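Local coordinates for protein acetyltransferase (PDB 3JVN) that probably transfers acyl groups, most likely acetyl from acetyl-CoA as in other members of the GNAT family, to a substrate that is not established, at residues 86-92 with 122-128; 56-60 with 112-117; 13-17 with 47-51. Residue numbers count along the deposited sequence, not the author numbering.

Contact 1. Residues 86-92 with 122-128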
loop_
_atom_site.group_PDB
_atom_site.type_symbol
_atom_site.label_atom_id
_atom_site.label_comp_id
_atom_site.label_asym_id
_atom_site.label_seq_id
_atom_site.Cartn_x
_atom_site.Cartn_y
_atom_site.Cartn_z
ATOM N N VAL A 86 5.982 -7.509 -0.429
ATOM C CA VAL A 86 6.565 -6.213 -0.771
ATOM C C VAL A 86 6.772 -5.476 0.534
ATOM O O VAL A 86 5.856 -5.377 1.343
ATOM C CB VAL A 86 5.600 -5.379 -1.643
ATOM C CG1 VAL A 86 6.305 -4.138 -2.174
ATOM C CG2 VAL A 86 5.053 -6.219 -2.773
HETATM N N MSE A 87 7.967 -4.954 0.752
HETATM C CA MSE A 87 8.215 -4.250 1.994
HETATM C C MSE A 87 7.643 -2.837 1.983
HETATM O O MSE A 87 7.947 -2.030 1.104
HETATM C CB MSE A 87 9.711 -4.187 2.290
HETATM C CG MSE A 87 10.058 -3.399 3.568
HETATM SE SE MSE A 87 9.543 -4.277 5.232
HETATM C CE MSE A 87 11.252 -4.199 6.131
HETATM N N MSE A 88 6.807 -2.547 2.972
HETATM C CA MSE A 88 6.208 -1.229 3.100
HETATM C C MSE A 88 6.224 -0.846 4.562
HETATM O O MSE A 88 6.620 -1.638 5.418
HETATM C CB MSE A 88 4.767 -1.236 2.594
HETATM C CG MSE A 88 4.591 -1.789 1.200
HETATM SE SE MSE A 88 2.785 -1.508 0.591
HETATM C CE MSE A 88 2.991 -2.115 -1.230
ATOM N N ALA A 89 5.786 0.369 4.848
ATOM C CA ALA A 89 5.759 0.835 6.217
ATOM C C ALA A 89 4.648 1.844 6.448
ATOM O O ALA A 89 3.986 2.291 5.510
ATOM C CB ALA A 89 7.121 1.450 6.609
ATOM N N THR A 90 4.467 2.212 7.713
ATOM C CA THR A 90 3.435 3.167 8.102
ATOM C C THR A 90 3.934 4.102 9.210
ATOM O O THR A 90 4.517 3.654 10.196
ATOM C CB THR A 90 2.164 2.435 8.631
ATOM O OG1 THR A 90 1.812 1.374 7.735
ATOM C CG2 THR A 90 0.993 3.401 8.737
ATOM N N ILE A 91 3.712 5.398 9.032
ATOM C CA ILE A 91 4.078 6.379 10.045
ATOM C C ILE A 91 2.764 6.576 10.784
ATOM O O ILE A 91 1.765 7.005 10.201
ATOM C CB ILE A 91 4.575 7.709 9.412
ATOM C CG1 ILE A 91 5.950 7.484 8.780
ATOM C CG2 ILE A 91 4.692 8.788 10.467
ATOM C CD1 ILE A 91 6.442 8.616 7.920
ATOM N N ASP A 92 2.768 6.230 12.067
ATOM C CA ASP A 92 1.566 6.310 12.874
ATOM C C ASP A 92 1.295 7.649 13.579
ATOM O O ASP A 92 0.374 8.376 13.207
ATOM C CB ASP A 92 1.587 5.161 13.890
ATOM C CG ASP A 92 1.689 3.800 13.220
ATOM O OD1 ASP A 92 2.580 2.997 13.593
ATOM O OD2 ASP A 92 0.863 3.532 12.316
ATOM N N VAL A 122 11.973 0.237 1.709
ATOM C CA VAL A 122 10.510 0.320 1.697
ATOM C C VAL A 122 10.002 0.850 0.361
ATOM O O VAL A 122 10.485 1.865 -0.150
ATOM C CB VAL A 122 9.947 1.212 2.828
ATOM C CG1 VAL A 122 10.348 0.643 4.184
ATOM C CG2 VAL A 122 10.424 2.643 2.652
ATOM N N LYS A 123 9.018 0.156 -0.198
ATOM C CA LYS A 123 8.461 0.538 -1.484
ATOM C C LYS A 123 7.378 1.589 -1.333
ATOM O O LYS A 123 7.369 2.573 -2.072
ATOM C CB LYS A 123 7.900 -0.693 -2.187
ATOM C CG LYS A 123 8.879 -1.874 -2.238
ATOM C CD LYS A 123 10.237 -1.458 -2.777
ATOM C CE LYS A 123 11.137 -2.664 -2.955
ATOM N NZ LYS A 123 12.525 -2.285 -3.359
ATOM N N GLU A 124 6.471 1.381 -0.378
ATOM C CA GLU A 124 5.378 2.320 -0.124
ATOM C C GLU A 124 5.315 2.786 1.333
ATOM O O GLU A 124 5.620 2.025 2.248
ATOM C CB GLU A 124 4.036 1.687 -0.509
ATOM C CG GLU A 124 3.888 1.368 -1.995
ATOM C CD GLU A 124 4.272 2.536 -2.887
ATOM O OE1 GLU A 124 3.844 3.671 -2.578
ATOM O OE2 GLU A 124 4.985 2.316 -3.900
ATOM N N ILE A 125 4.908 4.041 1.529
ATOM C CA ILE A 125 4.782 4.631 2.863
ATOM C C ILE A 125 3.428 5.317 3.096
ATOM O O ILE A 125 3.050 6.242 2.372
ATOM C CB ILE A 125 5.893 5.683 3.127
ATOM C CG1 ILE A 125 7.265 5.023 3.061
ATOM C CG2 ILE A 125 5.691 6.332 4.487
ATOM C CD1 ILE A 125 7.440 3.867 4.037
ATOM N N PHE A 126 2.718 4.869 4.128
ATOM C CA PHE A 126 1.410 5.421 4.477
ATOM C C PHE A 126 1.515 6.239 5.754
ATOM O O PHE A 126 1.864 5.701 6.801
ATOM C CB PHE A 126 0.411 4.286 4.701
ATOM C CG PHE A 126 0.257 3.377 3.529
ATOM C CD1 PHE A 126 -0.471 3.778 2.418
ATOM C CD2 PHE A 126 0.865 2.123 3.524
ATOM C CE1 PHE A 126 -0.589 2.943 1.319
ATOM C CE2 PHE A 126 0.753 1.281 2.432
ATOM C CZ PHE A 126 0.027 1.688 1.325
ATOM N N VAL A 127 1.214 7.531 5.664
ATOM C CA VAL A 127 1.271 8.408 6.826
ATOM C C VAL A 127 -0.107 8.482 7.486
ATOM O O VAL A 127 -1.119 8.757 6.832
ATOM C CB VAL A 127 1.774 9.831 6.433
ATOM C CG1 VAL A 127 1.872 10.738 7.661
ATOM C CG2 VAL A 127 3.154 9.721 5.771
ATOM N N GLU A 128 -0.138 8.209 8.785
ATOM C CA GLU A 128 -1.381 8.215 9.553
ATOM C C GLU A 128 -1.448 9.399 10.514
ATOM O O GLU A 128 -2.405 9.522 11.270
ATOM C CB GLU A 128 -1.499 6.929 10.381
ATOM C CG GLU A 128 -1.191 5.633 9.655
ATOM C CD GLU A 128 -2.255 5.241 8.650
ATOM O OE1 GLU A 128 -2.465 6.008 7.688
ATOM O OE2 GLU A 128 -2.879 4.170 8.818
#

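Contact 2. Residues 56-60 with 112-117. With SO4 (sulfate ion), chain B.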
loop_
_atom_site.group_PDB
_atom_site.type_symbol
_atom_site.label_atom_id
_atom_site.label_comp_id
_atom_site.label_asym_id
_atom_site.label_seq_id
_atom_site.Cartn_x
_atom_site.Cartn_y
_atom_site.Cartn_z
ATOM N N CYS A 56 8.848 -2.334 14.849
ATOM C CA CYS A 56 8.443 -0.972 15.206
ATOM C C CYS A 56 9.570 0.039 15.387
ATOM O O CYS A 56 10.710 -0.310 15.678
ATOM C CB CYS A 56 7.599 -0.990 16.484
ATOM S SG CYS A 56 5.956 -1.713 16.290
HETATM N N MSE A 57 9.230 1.311 15.227
HETATM C CA MSE A 57 10.199 2.380 15.378
HETATM C C MSE A 57 9.650 3.541 16.188
HETATM O O MSE A 57 8.491 3.913 16.056
HETATM C CB MSE A 57 10.624 2.894 14.004
HETATM C CG MSE A 57 11.370 1.884 13.174
HETATM SE SE MSE A 57 11.214 2.205 11.280
HETATM C CE MSE A 57 12.366 3.767 11.146
ATOM N N VAL A 58 10.491 4.109 17.036
ATOM C CA VAL A 58 10.077 5.258 17.811
ATOM C C VAL A 58 11.277 6.161 18.035
ATOM O O VAL A 58 12.225 5.785 18.708
ATOM C CB VAL A 58 9.433 4.850 19.167
ATOM C CG1 VAL A 58 10.272 3.790 19.852
ATOM C CG2 VAL A 58 9.294 6.066 20.044
ATOM N N TYR A 59 11.252 7.345 17.435
ATOM C CA TYR A 59 12.346 8.278 17.627
ATOM C C TYR A 59 11.858 9.461 18.439
ATOM O O TYR A 59 10.683 9.824 18.373
ATOM C CB TYR A 59 12.890 8.743 16.284
ATOM C CG TYR A 59 13.439 7.610 15.467
ATOM C CD1 TYR A 59 14.692 7.054 15.756
ATOM C CD2 TYR A 59 12.715 7.089 14.405
ATOM C CE1 TYR A 59 15.199 6.002 14.999
ATOM C CE2 TYR A 59 13.216 6.046 13.647
ATOM C CZ TYR A 59 14.451 5.511 13.938
ATOM O OH TYR A 59 14.950 4.493 13.159
ATOM N N VAL A 60 12.764 10.041 19.222
ATOM C CA VAL A 60 12.440 11.195 20.054
ATOM C C VAL A 60 13.392 12.368 19.803
ATOM O O VAL A 60 14.534 12.180 19.375
ATOM C CB VAL A 60 12.483 10.836 21.578
ATOM C CG1 VAL A 60 11.307 9.931 21.942
ATOM C CG2 VAL A 60 13.810 10.160 21.923
ATOM N N ARG A 112 14.358 11.420 10.170
ATOM C CA ARG A 112 14.973 10.261 10.791
ATOM C C ARG A 112 14.252 8.970 10.383
ATOM O O ARG A 112 14.872 8.050 9.847
ATOM C CB ARG A 112 14.945 10.407 12.315
ATOM C CG ARG A 112 15.640 9.274 13.055
ATOM C CD ARG A 112 17.153 9.309 12.842
ATOM N NE ARG A 112 17.830 8.126 13.375
ATOM C CZ ARG A 112 17.603 6.881 12.951
ATOM N NH1 ARG A 112 16.717 6.645 11.985
ATOM N NH2 ARG A 112 18.266 5.869 13.492
ATOM N N ILE A 113 12.945 8.902 10.621
ATOM C CA ILE A 113 12.212 7.693 10.282
ATOM C C ILE A 113 12.374 7.270 8.819
ATOM O O ILE A 113 12.425 6.069 8.520
ATOM C CB ILE A 113 10.704 7.811 10.649
ATOM C CG1 ILE A 113 10.032 6.442 10.454
ATOM C CG2 ILE A 113 10.022 8.896 9.825
ATOM C CD1 ILE A 113 8.716 6.263 11.212
ATOM N N GLU A 114 12.466 8.244 7.911
ATOM C CA GLU A 114 12.638 7.948 6.489
ATOM C C GLU A 114 14.045 7.402 6.232
ATOM O O GLU A 114 14.259 6.627 5.307
ATOM C CB GLU A 114 12.427 9.205 5.644
ATOM C CG GLU A 114 11.047 9.839 5.740
ATOM C CD GLU A 114 10.940 11.119 4.914
ATOM O OE1 GLU A 114 9.901 11.810 4.996
ATOM O OE2 GLU A 114 11.903 11.437 4.184
ATOM N N GLN A 115 15.005 7.809 7.049
ATOM C CA GLN A 115 16.362 7.324 6.877
ATOM C C GLN A 115 16.355 5.811 7.035
ATOM O O GLN A 115 16.815 5.090 6.154
ATOM C CB GLN A 115 17.275 7.953 7.919
ATOM C CG GLN A 115 18.744 7.648 7.734
ATOM C CD GLN A 115 19.560 8.120 8.926
ATOM O OE1 GLN A 115 19.504 7.521 10.001
ATOM N NE2 GLN A 115 20.310 9.207 8.747
ATOM N N GLU A 116 15.830 5.337 8.164
ATOM C CA GLU A 116 15.748 3.905 8.441
ATOM C C GLU A 116 14.846 3.198 7.435
ATOM O O GLU A 116 15.110 2.064 7.030
ATOM C CB GLU A 116 15.224 3.675 9.854
ATOM C CG GLU A 116 16.321 3.638 10.901
ATOM C CD GLU A 116 17.015 2.293 10.969
ATOM O OE1 GLU A 116 16.398 1.330 11.472
ATOM O OE2 GLU A 116 18.171 2.193 10.506
ATOM N N LEU A 117 13.778 3.875 7.037
ATOM C CA LEU A 117 12.849 3.322 6.069
ATOM C C LEU A 117 13.543 3.080 4.737
ATOM O O LEU A 117 13.505 1.973 4.205
ATOM C CB LEU A 117 11.688 4.286 5.879
ATOM C CG LEU A 117 10.352 3.705 6.329
ATOM C CD1 LEU A 117 10.529 2.886 7.615
ATOM C CD2 LEU A 117 9.367 4.843 6.538
HETATM S S SO4 B . 19.976 6.978 16.408
HETATM O O1 SO4 B . 19.402 6.477 17.677
HETATM O O2 SO4 B . 19.998 5.887 15.418
HETATM O O3 SO4 B . 21.361 7.429 16.649
HETATM O O4 SO4 B . 19.168 8.112 15.898
#

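Contact 3. Residues 13-17 with 47-51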
loop_
_atom_site.group_PDB
_atom_site.type_symbol
_atom_site.label_atom_id
_atom_site.label_comp_id
_atom_site.label_asym_id
_atom_site.label_seq_id
_atom_site.Cartn_x
_atom_site.Cartn_y
_atom_site.Cartn_z
ATOM N N LEU A 13 9.846 5.443 28.322
ATOM C CA LEU A 13 8.464 4.979 28.391
ATOM C C LEU A 13 7.615 5.852 29.315
ATOM O O LEU A 13 6.444 6.120 29.038
ATOM C CB LEU A 13 8.407 3.512 28.851
ATOM C CG LEU A 13 8.821 2.475 27.795
ATOM C CD1 LEU A 13 8.700 1.060 28.359
ATOM C CD2 LEU A 13 7.936 2.633 26.552
ATOM N N TYR A 14 8.212 6.301 30.413
ATOM C CA TYR A 14 7.500 7.139 31.367
ATOM C C TYR A 14 7.093 8.469 30.703
ATOM O O TYR A 14 5.932 8.872 30.768
ATOM C CB TYR A 14 8.385 7.383 32.600
ATOM C CG TYR A 14 7.632 7.922 33.793
ATOM C CD1 TYR A 14 6.991 7.064 34.695
ATOM C CD2 TYR A 14 7.507 9.296 33.989
ATOM C CE1 TYR A 14 6.240 7.567 35.765
ATOM C CE2 TYR A 14 6.756 9.808 35.039
ATOM C CZ TYR A 14 6.124 8.943 35.924
ATOM O OH TYR A 14 5.364 9.474 36.941
ATOM N N CYS A 15 8.051 9.130 30.051
ATOM C CA CYS A 15 7.806 10.401 29.360
ATOM C C CYS A 15 6.787 10.203 28.252
ATOM O O CYS A 15 5.832 10.974 28.101
ATOM C CB CYS A 15 9.093 10.921 28.724
ATOM S SG CYS A 15 10.531 10.805 29.796
ATOM N N LEU A 16 7.009 9.158 27.467
ATOM C CA LEU A 16 6.132 8.851 26.359
ATOM C C LEU A 16 4.665 8.707 26.762
ATOM O O LEU A 16 3.795 9.186 26.045
ATOM C CB LEU A 16 6.666 7.615 25.621
ATOM C CG LEU A 16 8.067 7.897 25.036
ATOM C CD1 LEU A 16 8.597 6.703 24.255
ATOM C CD2 LEU A 16 7.988 9.126 24.120
ATOM N N ASN A 17 4.382 8.069 27.899
ATOM C CA ASN A 17 2.994 7.932 28.357
ATOM C C ASN A 17 2.318 9.305 28.408
ATOM O O ASN A 17 1.180 9.465 27.960
ATOM C CB ASN A 17 2.922 7.283 29.744
ATOM C CG ASN A 17 3.116 5.780 29.694
ATOM O OD1 ASN A 17 2.849 5.147 28.673
ATOM N ND2 ASN A 17 3.558 5.200 30.799
ATOM N N ILE A 47 2.599 1.437 24.208
ATOM C CA ILE A 47 3.758 2.147 23.694
ATOM C C ILE A 47 5.015 1.353 24.067
ATOM O O ILE A 47 6.015 1.389 23.353
ATOM C CB ILE A 47 3.829 3.599 24.263
ATOM C CG1 ILE A 47 5.134 4.283 23.833
ATOM C CG2 ILE A 47 3.713 3.568 25.778
ATOM C CD1 ILE A 47 5.353 4.341 22.342
ATOM N N ALA A 48 4.948 0.623 25.180
ATOM C CA ALA A 48 6.073 -0.190 25.639
ATOM C C ALA A 48 6.240 -1.395 24.710
ATOM O O ALA A 48 7.320 -1.619 24.154
ATOM C CB ALA A 48 5.841 -0.655 27.066
ATOM N N ARG A 49 5.166 -2.171 24.551
ATOM C CA ARG A 49 5.166 -3.339 23.670
ATOM C C ARG A 49 5.550 -2.878 22.269
ATOM O O ARG A 49 6.265 -3.569 21.531
ATOM C CB ARG A 49 3.770 -3.968 23.601
ATOM C CG ARG A 49 3.402 -4.888 24.748
ATOM C CD ARG A 49 2.036 -5.495 24.468
ATOM N NE ARG A 49 1.689 -6.569 25.395
ATOM C CZ ARG A 49 0.617 -7.351 25.258
ATOM N NH1 ARG A 49 0.369 -8.307 26.146
ATOM N NH2 ARG A 49 -0.212 -7.184 24.227
ATOM N N TYR A 50 5.039 -1.703 21.910
ATOM C CA TYR A 50 5.307 -1.102 20.610
ATOM C C TYR A 50 6.803 -0.888 20.452
ATOM O O TYR A 50 7.398 -1.248 19.442
ATOM C CB TYR A 50 4.599 0.249 20.504
ATOM C CG TYR A 50 4.561 0.810 19.096
ATOM C CD1 TYR A 50 5.683 1.437 18.533
ATOM C CD2 TYR A 50 3.407 0.687 18.316
ATOM C CE1 TYR A 50 5.654 1.924 17.220
ATOM C CE2 TYR A 50 3.366 1.158 17.016
ATOM C CZ TYR A 50 4.489 1.780 16.473
ATOM O OH TYR A 50 4.425 2.256 15.185
ATOM N N LEU A 51 7.410 -0.296 21.467
ATOM C CA LEU A 51 8.828 -0.026 21.429
ATOM C C LEU A 51 9.647 -1.319 21.324
ATOM O O LEU A 51 10.667 -1.358 20.640
ATOM C CB LEU A 51 9.203 0.758 22.682
ATOM C CG LEU A 51 10.518 1.536 22.724
ATOM C CD1 LEU A 51 10.571 2.238 24.071
ATOM C CD2 LEU A 51 11.736 0.624 22.554
#

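Contact 1. Residues 86-92 with 122-128
The selenium of Met88, present as selenomethionine, lies at the rim of the Phe126 ring, 5.2 Å from its centroid and 76° off the ring normal, an edge-on Met-aromatic contact on the sheet face shared with Thr90. The parallel strands 86-92 and 124-127 have axes 4.7 Å apart, 18° askew. Ala89 and Ile91 each use both N-H and C=O in hydrogen bonds: Ala89 N to Glu124 O (3.1 Å), Phe126 N to Ala89 O (3.2 Å), Ile91 N to Phe126 O (2.9 Å) and Glu128 N to Ile91 O (2.7 Å). An almost straight hydrogen bond, Lys123 N to Met87 O at 2.8 Å, fastens the entry. On the other face Ala89 and Ile125 touch Leu117 of helix 105-118 and Ile91 touches its Met110, while Val127 meets Lys134. Small Ala89 lets Ile125 fold over it (CB to CD1 3.5 Å), and branched Ile91 reaches Val127 (CD1 to CG2 4.1 Å). This is the parallel pair of a beta-alpha-beta crossover. Met88 packs on Phe126 of the second subunit, and Phe126 on that chain's Glu124. Peptide groups thus fix the pairing, while mostly apolar side chains give one face to the helix and the other partly to the dimer.

Contact 2. Residues 56-60 with 112-117
Helix 105-118 of the GNAT fold covers one face of the sheet, and here its 112-117 turns meet strand 56-60, with axes 9.6 Å apart at their closest and directions 146° apart. Met57 and Tyr59, two residues apart on the strand, both point at the helix. The long, flexible Met57 slips between helical side chains, its CE 3.6 Å from Ile113 CG1 and its SE 3.8 Å from Leu117 CD1. Tyr59 offers a flat ring: Arg112 CG sits 3.6 Å from the ring centroid, only 11° off the normal, a CH-pi contact. Arginine suits this place because its stem lies over the ring face and its guanidinium over the hydroxyl end, with the NE and NH2 edge turned to a sulfate. Arg112 NE donates to O4 at 2.9 Å and NH2 to O2 at 2.6 Å; Arg7 N also binds this ion, probably acquired from the crystallisation liquor. The helix of the 86-96/105-118/124-127 crossover thus lies across the sheet as far as strand 56-62, as in GNAT proteins.

Contact 3. Residues 13-17 with 47-51
Leu13 is the main bump of this helix-to-helix contact, and the hollow it enters is formed by Ile47, Ala48 and Leu51. Its CA-to-CB bond leaves sideways, but the branched end turns in: CD1 comes 3.6 Å from Ala48 CB, and CD2 lies 3.5 Å from Ala48 CA, 3.6 Å from Leu51 CD1 and 4.2 Å from Ile47 CG1. Because Ala48 has only a methyl, the hollow is deep enough for Leu13 to approach the backbone, and the closest pair of alpha carbons, Leu13 and Ala48 at 6.3 Å, falls here. Ile47 and Leu51, one helical turn apart on their helix, supply the larger walls.

The relief is returned in the other direction. Ile47 points at helix 13-17 and fits against Leu13, Leu16 and Asn17. Its CG1 is 4.1 Å from Leu16 CB, and its CG2 is 3.4 Å from Asn17 OD1. Asn17, a polar residue, suits the exposed border, whereas Leu16 is buried and also reaches Phe70 and Val60 of the sheet. Such leucines and isoleucines combine bulk with branching, so they fill irregular gaps without needing polar partners.

The segment axes pass 10.6 Å apart at an angle of 129°, so the helices cross obliquely and the contact remains small, burying 254 Å² in total. Leu51 also packs on Val58 of strand 56-62. Two helices that follow strand 4-7 and precede strand 56-62 in the chain, packed on one face of the sheet, are the N-terminal arrangement of the GNAT fold.

How the contacts relate
Along the chain, contact 3 closes before the other two begin, whereas contacts 1 and 2 interlock, their segments alternating. Helix 105-118 follows strand 86-96 and precedes strand 124-127, so contact 2 uses the connecting helix of the crossover whose strands pair in contact 1. Their centres are 11 Å apart, and the two contacts touch, Ile125 CD1 lying 3.3 Å from Leu117 CD2. Contact 3 is 15 Å from contact 2, where Leu51 and Leu16 pack on Val58 and Val60, and 21 Å from contact 1, yet Tyr50 OH probably hydrogen-bonds Asp92 OD1 at 2.5 Å. Helices thus sandwich one mixed sheet, consistent with a GNAT acyltransferase.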